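Local coordinates for S-adenosylmethionine-dependent methyltransferase (Clostridium acetobutylicum, PDB 1Y8C), which probably transfers a methyl group from S-adenosylmethionine to an acceptor substrate, at residues S178-F183 against D195-E200; N34-D39 against P57-T62; F138-N143 against I238-K243. One frame throughout, in Å; residues are numbered along the deposited sequence.

Interaction 1. Residues S178-F183 against D195-E200; sequences SMYISF and DEEHEE
Tyr180 places CG anti to its carbonyl carbon (chi1 -53°), whereas Glu197 places CG anti to its backbone N (chi1 176°) and stays extended, so its chain runs alongside the Tyr180 ring. Their closest approach is 3.2 Å, from Tyr180 CE2 to Glu197 OE1, with ring and carboxylate planes turned 43° apart. On the other face of the sheet the selenomethionine Met179 bends at its third torsion and carries CE across the Glu200 chain, 3.5 Å from Glu200 OE2. Between the side chains the backbones pair as an antiparallel hairpin. Met179 and His198 form one hydrogen-bonded pair, Ile181 and Glu196 the next; in the latter, Ile181 N to Glu196 O and Glu196 N to Ile181 O both measure 2.7 Å. On the face of Tyr180, Ser182 OG donates to Asp195 OD1 from above the carboxylate plane, at 3.0 Å. Arg193 forms a salt bridge with that same oxygen, and Asn143 ND2 hydrogen-bonds to Glu200 OE1. The acids of residues 195-200 are divided: Asp195, Glu197 and Glu199 share the Tyr180 face, Glu196 the Met179 face. Glu200 OE2 lies near Asp110, which would tend to raise a pKa there, while Arg193 probably offsets Asp195.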
loop_
_atom_site.group_PDB
_atom_site.type_symbol
_atom_site.label_atom_id
_atom_site.label_comp_id
_atom_site.label_asym_id
_atom_site.label_seq_id
_atom_site.Cartn_x
_atom_site.Cartn_y
_atom_site.Cartn_z
ATOM N N SER A 178 -13.851 8.107 -7.236
ATOM C CA SER A 178 -13.247 7.832 -8.531
ATOM C C SER A 178 -12.294 8.975 -8.854
ATOM O O SER A 178 -12.689 10.140 -8.884
ATOM C CB SER A 178 -14.335 7.713 -9.586
ATOM O OG SER A 178 -15.378 6.886 -9.094
HETATM N N MSE A 179 -11.034 8.635 -9.079
HETATM C CA MSE A 179 -10.022 9.627 -9.363
HETATM C C MSE A 179 -9.559 9.541 -10.800
HETATM O O MSE A 179 -9.173 8.479 -11.279
HETATM C CB MSE A 179 -8.828 9.416 -8.443
HETATM C CG MSE A 179 -9.186 9.216 -6.979
HETATM SE SE MSE A 179 -7.616 8.813 -5.909
HETATM C CE MSE A 179 -8.002 6.979 -5.431
ATOM N N TYR A 180 -9.594 10.668 -11.489
ATOM C CA TYR A 180 -9.147 10.706 -12.867
ATOM C C TYR A 180 -7.998 11.697 -12.898
ATOM O O TYR A 180 -8.167 12.867 -12.550
ATOM C CB TYR A 180 -10.289 11.158 -13.775
ATOM C CG TYR A 180 -11.556 10.344 -13.610
ATOM C CD1 TYR A 180 -12.340 10.463 -12.459
ATOM C CD2 TYR A 180 -11.975 9.455 -14.601
ATOM C CE1 TYR A 180 -13.510 9.724 -12.302
ATOM C CE2 TYR A 180 -13.146 8.711 -14.454
ATOM C CZ TYR A 180 -13.910 8.851 -13.304
ATOM O OH TYR A 180 -15.093 8.151 -13.156
ATOM N N ILE A 181 -6.820 11.237 -13.298
ATOM C CA ILE A 181 -5.677 12.132 -13.312
ATOM C C ILE A 181 -4.839 12.060 -14.567
ATOM O O ILE A 181 -4.348 11.000 -14.935
ATOM C CB ILE A 181 -4.726 11.856 -12.137
ATOM C CG1 ILE A 181 -5.502 11.750 -10.818
ATOM C CG2 ILE A 181 -3.704 12.957 -12.062
ATOM C CD1 ILE A 181 -4.611 11.487 -9.615
ATOM N N SER A 182 -4.667 13.212 -15.201
ATOM C CA SER A 182 -3.862 13.333 -16.402
ATOM C C SER A 182 -2.553 14.038 -16.045
ATOM O O SER A 182 -2.553 15.193 -15.590
ATOM C CB SER A 182 -4.595 14.155 -17.460
ATOM O OG SER A 182 -5.764 13.480 -17.917
ATOM N N PHE A 183 -1.448 13.329 -16.237
ATOM C CA PHE A 183 -0.126 13.866 -15.972
ATOM C C PHE A 183 0.542 14.217 -17.270
ATOM O O PHE A 183 0.272 13.619 -18.299
ATOM C CB PHE A 183 0.772 12.843 -15.268
ATOM C CG PHE A 183 0.503 12.696 -13.813
ATOM C CD1 PHE A 183 -0.371 11.716 -13.349
ATOM C CD2 PHE A 183 1.095 13.564 -12.904
ATOM C CE1 PHE A 183 -0.652 11.602 -11.995
ATOM C CE2 PHE A 183 0.824 13.464 -11.554
ATOM C CZ PHE A 183 -0.056 12.479 -11.091
ATOM N N ASP A 195 -2.267 9.069 -18.213
ATOM C CA ASP A 195 -3.628 9.110 -17.693
ATOM C C ASP A 195 -3.852 8.020 -16.655
ATOM O O ASP A 195 -3.847 6.847 -16.995
ATOM C CB ASP A 195 -4.640 8.934 -18.824
ATOM C CG ASP A 195 -4.562 10.041 -19.850
ATOM O OD1 ASP A 195 -4.489 11.221 -19.442
ATOM O OD2 ASP A 195 -4.590 9.734 -21.065
ATOM N N GLU A 196 -4.052 8.400 -15.396
ATOM C CA GLU A 196 -4.294 7.419 -14.337
ATOM C C GLU A 196 -5.725 7.533 -13.846
ATOM O O GLU A 196 -6.217 8.628 -13.572
ATOM C CB GLU A 196 -3.353 7.642 -13.151
ATOM C CG GLU A 196 -1.865 7.468 -13.461
ATOM C CD GLU A 196 -1.425 6.013 -13.556
ATOM O OE1 GLU A 196 -1.493 5.301 -12.529
ATOM O OE2 GLU A 196 -1.004 5.587 -14.656
ATOM N N GLU A 197 -6.394 6.394 -13.735
ATOM C CA GLU A 197 -7.768 6.359 -13.264
ATOM C C GLU A 197 -7.913 5.243 -12.242
ATOM O O GLU A 197 -7.870 4.064 -12.584
ATOM C CB GLU A 197 -8.712 6.139 -14.443
ATOM C CG GLU A 197 -10.167 5.992 -14.044
ATOM C CD GLU A 197 -11.115 6.007 -15.238
ATOM O OE1 GLU A 197 -12.302 5.633 -15.055
ATOM O OE2 GLU A 197 -10.683 6.402 -16.352
ATOM N N HIS A 198 -8.075 5.617 -10.981
ATOM C CA HIS A 198 -8.208 4.626 -9.924
ATOM C C HIS A 198 -9.522 4.811 -9.169
ATOM O O HIS A 198 -10.127 5.882 -9.198
ATOM C CB HIS A 198 -7.022 4.734 -8.957
ATOM C CG HIS A 198 -5.685 4.635 -9.627
ATOM N ND1 HIS A 198 -4.634 5.472 -9.318
ATOM C CD2 HIS A 198 -5.231 3.802 -10.593
ATOM C CE1 HIS A 198 -3.591 5.161 -10.065
ATOM N NE2 HIS A 198 -3.925 4.151 -10.849
ATOM N N GLU A 199 -9.948 3.755 -8.489
ATOM C CA GLU A 199 -11.179 3.775 -7.725
ATOM C C GLU A 199 -10.880 3.203 -6.348
ATOM O O GLU A 199 -10.337 2.105 -6.239
ATOM C CB GLU A 199 -12.200 2.920 -8.446
ATOM C CG GLU A 199 -13.637 3.242 -8.168
ATOM C CD GLU A 199 -14.532 2.691 -9.268
ATOM O OE1 GLU A 199 -14.501 1.457 -9.493
ATOM O OE2 GLU A 199 -15.258 3.487 -9.906
ATOM N N GLU A 200 -11.210 3.957 -5.301
ATOM C CA GLU A 200 -10.976 3.507 -3.923
ATOM C C GLU A 200 -12.277 3.568 -3.113
ATOM O O GLU A 200 -13.078 4.491 -3.272
ATOM C CB GLU A 200 -9.895 4.374 -3.237
ATOM C CG GLU A 200 -8.443 3.965 -3.554
ATOM C CD GLU A 200 -7.387 4.684 -2.691
ATOM O OE1 GLU A 200 -7.679 5.026 -1.517
ATOM O OE2 GLU A 200 -6.248 4.876 -3.182
#

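Interaction 2. Residues N34-D39 against P57-T62; sequences NNLVFD and PKFKNT
Phe59 forms the compact centre of this contact, its ring lying beneath the side chain and backbone of Phe38. Phe38 CD2 sits over one face of that ring, offset toward the rim and 3.4 Å from Phe59 CZ, while Phe38 CB rests above the same face in a CH-pi contact, 4.1 Å from the ring centroid. The two ring planes meet obliquely, at 49°. Leu36 adds a methyl at the edge of the Phe59 ring, CD2 lying 4.0 Å from CZ. Beside this apolar cluster, Asn61 N donates to Asp39 O almost along the C=O axis (2.9 Å), whereas the bonds from Lys60 N to Phe38 O and Asp39 O are weak. An inverse gamma turn centred on Phe38 closes with Asp39 N bonded to Val37 O, directly beside these carbonyls. Looser packing prevails on the outer side. There Lys60, exposed, runs alongside Asp39 and touches OD1 through its methylene CE; the ammonium NZ stays 4.0 Å from that oxygen, longer than a salt bridge, and on this exposed side solvent probably weakens the attraction. The contact thus joins the connection from helix 20-32 into strand 40-44 to the start of strand 61-65: Phe38 packs back on Cys31 and Val32, while Phe59 reaches Tyr41 and Leu104 of the neighbouring parallel strands.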
loop_
_atom_site.group_PDB
_atom_site.type_symbol
_atom_site.label_atom_id
_atom_site.label_comp_id
_atom_site.label_asym_id
_atom_site.label_seq_id
_atom_site.Cartn_x
_atom_site.Cartn_y
_atom_site.Cartn_z
ATOM N N ASN A 34 7.563 -6.988 18.707
ATOM C CA ASN A 34 6.782 -8.225 18.677
ATOM C C ASN A 34 7.649 -9.480 18.597
ATOM O O ASN A 34 7.202 -10.533 18.125
ATOM C CB ASN A 34 5.796 -8.176 17.505
ATOM C CG ASN A 34 4.601 -7.271 17.786
ATOM O OD1 ASN A 34 3.694 -7.629 18.544
ATOM N ND2 ASN A 34 4.603 -6.089 17.185
ATOM N N ASN A 35 8.886 -9.353 19.071
ATOM C CA ASN A 35 9.849 -10.449 19.080
ATOM C C ASN A 35 9.862 -11.218 17.763
ATOM O O ASN A 35 10.060 -12.430 17.738
ATOM C CB ASN A 35 9.528 -11.408 20.228
ATOM C CG ASN A 35 9.297 -10.688 21.544
ATOM O OD1 ASN A 35 10.073 -9.812 21.926
ATOM N ND2 ASN A 35 8.229 -11.064 22.249
ATOM N N LEU A 36 9.659 -10.504 16.668
ATOM C CA LEU A 36 9.610 -11.132 15.357
ATOM C C LEU A 36 10.936 -11.734 14.917
ATOM O O LEU A 36 12.009 -11.190 15.191
ATOM C CB LEU A 36 9.161 -10.117 14.301
ATOM C CG LEU A 36 8.641 -10.651 12.970
ATOM C CD1 LEU A 36 7.132 -10.659 12.998
ATOM C CD2 LEU A 36 9.129 -9.778 11.828
ATOM N N VAL A 37 10.852 -12.869 14.231
ATOM C CA VAL A 37 12.040 -13.517 13.710
ATOM C C VAL A 37 12.101 -13.109 12.251
ATOM O O VAL A 37 11.215 -13.452 11.471
ATOM C CB VAL A 37 11.933 -15.028 13.804
ATOM C CG1 VAL A 37 13.190 -15.650 13.252
ATOM C CG2 VAL A 37 11.704 -15.448 15.252
ATOM N N PHE A 38 13.145 -12.378 11.883
ATOM C CA PHE A 38 13.271 -11.891 10.516
ATOM C C PHE A 38 13.656 -12.915 9.446
ATOM O O PHE A 38 14.624 -12.728 8.710
ATOM C CB PHE A 38 14.233 -10.696 10.483
ATOM C CG PHE A 38 13.764 -9.523 11.315
ATOM C CD1 PHE A 38 13.815 -9.572 12.707
ATOM C CD2 PHE A 38 13.227 -8.390 10.710
ATOM C CE1 PHE A 38 13.342 -8.520 13.481
ATOM C CE2 PHE A 38 12.750 -7.330 11.477
ATOM C CZ PHE A 38 12.807 -7.398 12.865
ATOM N N ASP A 39 12.869 -13.978 9.336
ATOM C CA ASP A 39 13.140 -14.987 8.332
ATOM C C ASP A 39 12.444 -14.739 7.009
ATOM O O ASP A 39 13.103 -14.627 5.975
ATOM C CB ASP A 39 12.761 -16.371 8.842
ATOM C CG ASP A 39 13.772 -16.915 9.823
ATOM O OD1 ASP A 39 14.985 -16.733 9.576
ATOM O OD2 ASP A 39 13.364 -17.534 10.833
ATOM N N PRO A 57 16.167 -6.115 2.830
ATOM C CA PRO A 57 17.499 -6.406 3.382
ATOM C C PRO A 57 17.521 -6.832 4.848
ATOM O O PRO A 57 18.532 -7.330 5.346
ATOM C CB PRO A 57 18.261 -5.106 3.153
ATOM C CG PRO A 57 17.188 -4.077 3.189
ATOM C CD PRO A 57 16.099 -4.717 2.372
ATOM N N LYS A 58 16.411 -6.641 5.547
ATOM C CA LYS A 58 16.354 -7.025 6.947
ATOM C C LYS A 58 15.925 -8.482 7.129
ATOM O O LYS A 58 15.992 -9.013 8.231
ATOM C CB LYS A 58 15.406 -6.091 7.692
ATOM C CG LYS A 58 15.861 -4.638 7.690
ATOM C CD LYS A 58 17.226 -4.496 8.346
ATOM C CE LYS A 58 17.561 -3.043 8.672
ATOM N NZ LYS A 58 17.644 -2.189 7.453
ATOM N N PHE A 59 15.501 -9.133 6.047
ATOM C CA PHE A 59 15.074 -10.528 6.124
ATOM C C PHE A 59 15.944 -11.490 5.317
ATOM O O PHE A 59 16.823 -11.070 4.560
ATOM C CB PHE A 59 13.629 -10.663 5.649
ATOM C CG PHE A 59 12.634 -10.035 6.567
ATOM C CD1 PHE A 59 12.473 -8.655 6.601
ATOM C CD2 PHE A 59 11.868 -10.828 7.421
ATOM C CE1 PHE A 59 11.566 -8.074 7.470
ATOM C CE2 PHE A 59 10.960 -10.256 8.294
ATOM C CZ PHE A 59 10.805 -8.873 8.323
ATOM N N LYS A 60 15.694 -12.787 5.482
ATOM C CA LYS A 60 16.451 -13.789 4.741
ATOM C C LYS A 60 15.794 -14.050 3.398
ATOM O O LYS A 60 16.468 -14.086 2.367
ATOM C CB LYS A 60 16.533 -15.107 5.509
ATOM C CG LYS A 60 17.156 -15.014 6.890
ATOM C CD LYS A 60 17.785 -16.357 7.288
ATOM C CE LYS A 60 16.789 -17.522 7.155
ATOM N NZ LYS A 60 17.425 -18.881 7.200
ATOM N N ASN A 61 14.476 -14.240 3.415
ATOM C CA ASN A 61 13.732 -14.504 2.187
ATOM C C ASN A 61 12.603 -13.500 2.008
ATOM O O ASN A 61 11.827 -13.247 2.933
ATOM C CB ASN A 61 13.153 -15.922 2.200
ATOM C CG ASN A 61 14.159 -16.960 2.664
ATOM O OD1 ASN A 61 14.012 -17.555 3.736
ATOM N ND2 ASN A 61 15.192 -17.182 1.858
ATOM N N THR A 62 12.507 -12.943 0.806
ATOM C CA THR A 62 11.482 -11.961 0.512
ATOM C C THR A 62 10.670 -12.293 -0.735
ATOM O O THR A 62 11.194 -12.800 -1.726
ATOM C CB THR A 62 12.098 -10.553 0.315
ATOM O OG1 THR A 62 12.853 -10.193 1.476
ATOM C CG2 THR A 62 11.014 -9.520 0.086
#

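Interaction 3. Residues F138-N143 against I238-K243; sequences FIFDIN and ITYLVK
Tyr240 CB sits as a bump over the broad face of the Phe140 ring, in a CH-pi contact 3.9 Å from the ring centroid. Phe140 has CG in the crowded position between backbone N and carbonyl carbon (chi1 72°), which swings its ring toward the opposite strand. The Phe140 and Tyr240 planes run nearly parallel, 8° apart, but are displaced, with centroids 5.3 Å apart, and share little face. Val242 packs alongside Phe138: its CG2 presses on Phe138 CD2 at 3.5 Å, and its CG1 lies at the edge of the Phe140 ring. At the far end of this face, Ile142 CD1 meets the edge of the Tyr240 ring. The reverse face is shaped by Ile139, whose CD1 and CG1 lie along Leu241, CD1 to CD1 3.5 Å, while its CG2 branch turns to Thr239 CG2. Three hydrogen-bonded pairs, Phe138-Val242, Phe140-Tyr240 and Ile142-Ile238, hold these strands in register. Both are interior to the mixed sheet, whose order 3-2-1-4-5-7-6 with strand 237-244 antiparallel is the hallmark of the class I methyltransferase fold; strands 104-107 and 217-224 flank them. Helix 205-214 covers Tyr240 and Val242, and helix 20-32 packs on Ile139 and Leu241 from the other face.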
loop_
_atom_site.group_PDB
_atom_site.type_symbol
_atom_site.label_atom_id
_atom_site.label_comp_id
_atom_site.label_asym_id
_atom_site.label_seq_id
_atom_site.Cartn_x
_atom_site.Cartn_y
_atom_site.Cartn_z
ATOM N N PHE A 138 1.036 -8.704 10.467
ATOM C CA PHE A 138 0.529 -8.185 9.196
ATOM C C PHE A 138 0.261 -6.687 9.342
ATOM O O PHE A 138 -0.559 -6.270 10.165
ATOM C CB PHE A 138 -0.759 -8.916 8.783
ATOM C CG PHE A 138 -1.472 -8.283 7.601
ATOM C CD1 PHE A 138 -0.745 -7.730 6.539
ATOM C CD2 PHE A 138 -2.871 -8.270 7.538
ATOM C CE1 PHE A 138 -1.391 -7.163 5.428
ATOM C CE2 PHE A 138 -3.534 -7.709 6.439
ATOM C CZ PHE A 138 -2.787 -7.154 5.372
ATOM N N ILE A 139 0.959 -5.889 8.539
ATOM C CA ILE A 139 0.834 -4.436 8.577
ATOM C C ILE A 139 0.323 -3.858 7.252
ATOM O O ILE A 139 0.879 -4.131 6.187
ATOM C CB ILE A 139 2.206 -3.797 8.936
ATOM C CG1 ILE A 139 2.658 -4.310 10.302
ATOM C CG2 ILE A 139 2.106 -2.293 8.952
ATOM C CD1 ILE A 139 3.999 -3.778 10.767
ATOM N N PHE A 140 -0.742 -3.064 7.319
ATOM C CA PHE A 140 -1.310 -2.452 6.123
ATOM C C PHE A 140 -1.960 -1.122 6.477
ATOM O O PHE A 140 -2.319 -0.892 7.631
ATOM C CB PHE A 140 -2.357 -3.376 5.498
ATOM C CG PHE A 140 -3.640 -3.472 6.287
ATOM C CD1 PHE A 140 -4.746 -2.704 5.944
ATOM C CD2 PHE A 140 -3.750 -4.347 7.364
ATOM C CE1 PHE A 140 -5.943 -2.812 6.658
ATOM C CE2 PHE A 140 -4.955 -4.459 8.088
ATOM C CZ PHE A 140 -6.048 -3.692 7.734
ATOM N N ASP A 141 -2.113 -0.241 5.493
ATOM C CA ASP A 141 -2.751 1.035 5.763
ATOM C C ASP A 141 -3.867 1.293 4.789
ATOM O O ASP A 141 -3.954 0.658 3.742
ATOM C CB ASP A 141 -1.748 2.184 5.681
ATOM C CG ASP A 141 -1.258 2.433 4.270
ATOM O OD1 ASP A 141 -2.048 2.921 3.430
ATOM O OD2 ASP A 141 -0.077 2.139 4.003
ATOM N N ILE A 142 -4.725 2.237 5.144
ATOM C CA ILE A 142 -5.830 2.607 4.283
ATOM C C ILE A 142 -6.050 4.102 4.387
ATOM O O ILE A 142 -5.605 4.746 5.341
ATOM C CB ILE A 142 -7.137 1.918 4.703
ATOM C CG1 ILE A 142 -7.610 2.475 6.052
ATOM C CG2 ILE A 142 -6.930 0.409 4.762
ATOM C CD1 ILE A 142 -8.993 2.001 6.464
ATOM N N ASN A 143 -6.710 4.659 3.381
ATOM C CA ASN A 143 -7.030 6.067 3.424
ATOM C C ASN A 143 -8.281 6.037 4.271
ATOM O O ASN A 143 -9.122 5.143 4.121
ATOM C CB ASN A 143 -7.318 6.625 2.034
ATOM C CG ASN A 143 -6.052 7.079 1.318
ATOM O OD1 ASN A 143 -5.173 7.695 1.919
ATOM N ND2 ASN A 143 -5.960 6.788 0.027
ATOM N N ILE A 238 -4.780 5.524 8.152
ATOM C CA ILE A 238 -4.743 4.634 9.288
ATOM C C ILE A 238 -3.862 3.413 9.074
ATOM O O ILE A 238 -3.999 2.696 8.080
ATOM C CB ILE A 238 -6.173 4.181 9.653
ATOM C CG1 ILE A 238 -7.004 5.411 10.048
ATOM C CG2 ILE A 238 -6.118 3.140 10.754
ATOM C CD1 ILE A 238 -8.490 5.170 10.264
ATOM N N THR A 239 -2.939 3.178 10.002
ATOM C CA THR A 239 -2.077 2.013 9.881
ATOM C C THR A 239 -2.474 0.940 10.878
ATOM O O THR A 239 -2.411 1.149 12.081
ATOM C CB THR A 239 -0.607 2.364 10.100
ATOM O OG1 THR A 239 -0.151 3.228 9.044
ATOM C CG2 THR A 239 0.229 1.084 10.100
ATOM N N TYR A 240 -2.908 -0.202 10.360
ATOM C CA TYR A 240 -3.303 -1.323 11.196
ATOM C C TYR A 240 -2.155 -2.314 11.357
ATOM O O TYR A 240 -1.346 -2.530 10.444
ATOM C CB TYR A 240 -4.478 -2.084 10.592
ATOM C CG TYR A 240 -5.837 -1.452 10.787
ATOM C CD1 TYR A 240 -6.350 -0.543 9.856
ATOM C CD2 TYR A 240 -6.630 -1.795 11.881
ATOM C CE1 TYR A 240 -7.618 0.004 10.002
ATOM C CE2 TYR A 240 -7.903 -1.254 12.043
ATOM C CZ TYR A 240 -8.389 -0.355 11.095
ATOM O OH TYR A 240 -9.656 0.155 11.251
ATOM N N LEU A 241 -2.108 -2.924 12.531
ATOM C CA LEU A 241 -1.106 -3.923 12.851
ATOM C C LEU A 241 -1.863 -5.111 13.439
ATOM O O LEU A 241 -2.425 -5.017 14.524
ATOM C CB LEU A 241 -0.136 -3.364 13.872
ATOM C CG LEU A 241 1.258 -3.932 13.654
ATOM C CD1 LEU A 241 2.258 -2.781 13.649
ATOM C CD2 LEU A 241 1.582 -4.970 14.721
ATOM N N VAL A 242 -1.877 -6.228 12.714
ATOM C CA VAL A 242 -2.597 -7.409 13.167
ATOM C C VAL A 242 -1.764 -8.689 13.142
ATOM O O VAL A 242 -0.655 -8.721 12.597
ATOM C CB VAL A 242 -3.870 -7.623 12.313
ATOM C CG1 VAL A 242 -4.556 -6.288 12.069
ATOM C CG2 VAL A 242 -3.514 -8.300 10.997
ATOM N N LYS A 243 -2.324 -9.738 13.743
ATOM C CA LYS A 243 -1.683 -11.049 13.804
ATOM C C LYS A 243 -2.743 -12.144 13.807
ATOM O O LYS A 243 -3.938 -11.863 13.922
ATOM C CB LYS A 243 -0.818 -11.191 15.063
ATOM C CG LYS A 243 -1.571 -11.070 16.368
ATOM C CD LYS A 243 -0.864 -11.814 17.494
ATOM C CE LYS A 243 0.594 -11.370 17.675
ATOM N NZ LYS A 243 1.589 -12.142 16.851
#

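In the fold
Two antiparallel strand pairs and one loop contact are compared here, graded by burial. Interaction 3 is the buried one, a largely apolar pairing whose buried polar groups are met by residues outside the two segments, whereas interactions 1 and 2 are only partly buried and mix apolar packing with charge. Interactions 2 and 3 reach the same mixed sheet, their centres 18 Å apart, and meet where Asn34 packs against Leu241; interaction 2 uses aromatic loop packing where interaction 3 uses strand pairing. Interaction 1 belongs to a separate antiparallel sheet and is rich in carboxylates. It nevertheless touches interaction 3, Glu200 and Asn143 forming the bridge between the two sheets. Interactions 1 and 2 do not touch.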